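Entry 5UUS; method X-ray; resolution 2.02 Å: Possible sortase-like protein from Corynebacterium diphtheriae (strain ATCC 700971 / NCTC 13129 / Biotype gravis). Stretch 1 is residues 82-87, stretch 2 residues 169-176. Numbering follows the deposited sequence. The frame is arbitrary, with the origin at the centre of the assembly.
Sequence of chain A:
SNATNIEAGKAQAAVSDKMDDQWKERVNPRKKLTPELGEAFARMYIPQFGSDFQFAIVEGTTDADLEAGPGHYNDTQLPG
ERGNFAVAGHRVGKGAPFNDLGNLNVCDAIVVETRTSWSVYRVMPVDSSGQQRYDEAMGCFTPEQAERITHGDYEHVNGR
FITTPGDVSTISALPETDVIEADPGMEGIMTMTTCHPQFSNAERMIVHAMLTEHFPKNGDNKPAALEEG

Stretch 1, residues 82-87: RGNFAV
Stretch 2 169-176: STISALPE

Residues 83-87 form a β-strand, which runs on past Val 87; it meets a 3-10 segment that begins before Ser 169 and ends at Ile 171, and the loop after it. The register sets Gly 83 against Ala 173 (CA to CA 4.1 Å) and Ala 86 against Ile 171 (5.8 Å), so the paired residues run in opposite order. Ser 172 N to Ser 169 O (3.1 Å) is the 3-10 bond; Glu 176 N to the same Ser 169 O (2.8 Å) closes the loop back on it.

Asn 84 is the centre of the contact. Its CB points toward the second stretch, and chi1 at -167° (t) with chi2 at -8° carries the amide to backbone carbonyls there. Asn 84 ND2 donates to Ser 172 O at 2.9 Å and 159°, and weakly to Thr 170 O at 3.2 Å and 131°. An amide NH2 suits this place because its two hydrogens can serve two carbonyls; OD1 is satisfied elsewhere in the structure.

Gly 83, at phi/psi 118/-143, calls for glycine: a CB would jam against the preceding carbonyl O. Separately, Gly 83 CA lies 3.4 Å from Ala 173 O in a CA-H...O contact (125° at H).

Alternation turns Phe 85 (t) and Val 87 (m) away, while Ala 86 CB points toward Ile 171, its methyl offering a small apolar surface to Ile 171 CG2 at 3.7 Å. Ile 171 CB points sideways; with chi1 68° (p) and chi2 175° (t), CG2 reaches Ala 86 while CD1 lies farther off.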

# COMPACT_ATOMS: atom_id res chain seq x y z
N ARG A 82 -6.12 9.32 3.82
CA ARG A 82 -7.23 8.52 4.33
C ARG A 82 -8.01 8.00 3.13
O ARG A 82 -8.24 8.74 2.17
CB ARG A 82 -8.10 9.37 5.26
CG ARG A 82 -7.31 9.87 6.49
CD ARG A 82 -8.23 10.61 7.46
NE ARG A 82 -7.49 11.21 8.58
CZ ARG A 82 -7.34 10.64 9.78
NH1 ARG A 82 -7.87 9.44 10.05
NH2 ARG A 82 -6.65 11.28 10.71
N GLY A 83 -8.40 6.73 3.18
CA GLY A 83 -8.97 6.07 2.00
C GLY A 83 -8.06 4.92 1.62
O GLY A 83 -7.49 4.24 2.48
N ASN A 84 -7.90 4.70 0.31
CA ASN A 84 -7.20 3.52 -0.18
C ASN A 84 -6.22 3.87 -1.30
O ASN A 84 -6.61 4.31 -2.38
CB ASN A 84 -8.24 2.49 -0.65
CG ASN A 84 -7.66 1.11 -0.90
OD1 ASN A 84 -6.44 0.89 -0.88
ND2 ASN A 84 -8.55 0.15 -1.17
N PHE A 85 -4.93 3.74 -1.00
CA PHE A 85 -3.88 3.96 -1.99
C PHE A 85 -3.59 2.59 -2.65
O PHE A 85 -2.98 1.73 -2.02
CB PHE A 85 -2.64 4.56 -1.31
CG PHE A 85 -1.37 4.42 -2.11
CD1 PHE A 85 -1.26 5.00 -3.37
CD2 PHE A 85 -0.28 3.72 -1.59
CE1 PHE A 85 -0.08 4.85 -4.13
CE2 PHE A 85 0.90 3.58 -2.34
CZ PHE A 85 0.99 4.14 -3.61
N ALA A 86 -4.06 2.38 -3.88
CA ALA A 86 -4.01 1.07 -4.54
C ALA A 86 -3.03 1.01 -5.71
O ALA A 86 -2.95 1.93 -6.52
CB ALA A 86 -5.41 0.67 -5.03
N VAL A 87 -2.27 -0.09 -5.77
CA VAL A 87 -1.34 -0.31 -6.86
C VAL A 87 -1.45 -1.75 -7.37
O VAL A 87 -1.80 -2.67 -6.61
CB VAL A 87 0.14 -0.04 -6.45
CG1 VAL A 87 0.33 1.43 -6.03
CG2 VAL A 87 0.57 -0.98 -5.35
N SER A 169 -14.26 -3.31 -5.94
CA SER A 169 -14.36 -2.66 -4.63
C SER A 169 -13.13 -2.93 -3.77
O SER A 169 -12.97 -2.32 -2.73
CB SER A 169 -15.62 -3.10 -3.87
OG SER A 169 -15.61 -4.49 -3.59
N THR A 170 -12.25 -3.84 -4.20
CA THR A 170 -10.98 -4.00 -3.50
C THR A 170 -10.14 -2.72 -3.46
O THR A 170 -9.32 -2.57 -2.56
CB THR A 170 -10.09 -5.10 -4.12
OG1 THR A 170 -9.92 -4.86 -5.52
CG2 THR A 170 -10.75 -6.51 -3.91
N ILE A 171 -10.35 -1.83 -4.42
CA ILE A 171 -9.58 -0.56 -4.46
C ILE A 171 -10.44 0.66 -4.03
O ILE A 171 -9.97 1.80 -4.11
CB ILE A 171 -8.97 -0.30 -5.87
CG1 ILE A 171 -10.05 -0.01 -6.91
CG2 ILE A 171 -8.14 -1.50 -6.37
CD1 ILE A 171 -9.49 0.37 -8.28
N SER A 172 -11.65 0.41 -3.53
CA SER A 172 -12.50 1.49 -2.99
C SER A 172 -11.93 2.10 -1.73
O SER A 172 -11.20 1.43 -0.99
CB SER A 172 -13.91 0.96 -2.68
OG SER A 172 -14.60 0.73 -3.89
N ALA A 173 -12.26 3.38 -1.49
CA ALA A 173 -11.69 4.15 -0.37
C ALA A 173 -11.78 3.37 0.94
O ALA A 173 -10.83 3.29 1.70
CB ALA A 173 -12.40 5.49 -0.25
N LEU A 174 -12.94 2.76 1.17
CA LEU A 174 -13.10 1.79 2.23
C LEU A 174 -13.20 0.42 1.54
O LEU A 174 -14.21 0.14 0.89
CB LEU A 174 -14.34 2.09 3.07
CG LEU A 174 -14.66 1.09 4.18
CD1 LEU A 174 -13.53 1.10 5.20
CD2 LEU A 174 -16.00 1.41 4.84
N PRO A 175 -12.14 -0.41 1.67
CA PRO A 175 -12.05 -1.60 0.79
C PRO A 175 -13.21 -2.60 0.96
O PRO A 175 -13.75 -2.74 2.06
CB PRO A 175 -10.72 -2.26 1.17
CG PRO A 175 -10.19 -1.51 2.36
CD PRO A 175 -10.94 -0.20 2.48
N GLU A 176 -13.58 -3.23 -0.16
CA GLU A 176 -14.67 -4.21 -0.23
C GLU A 176 -16.00 -3.69 0.32
O GLU A 176 -16.75 -4.42 0.97
CB GLU A 176 -14.27 -5.50 0.49
CG GLU A 176 -13.10 -6.20 -0.23
CD GLU A 176 -11.76 -5.83 0.36
OE1 GLU A 176 -11.62 -5.83 1.61
OE2 GLU A 176 -10.84 -5.52 -0.43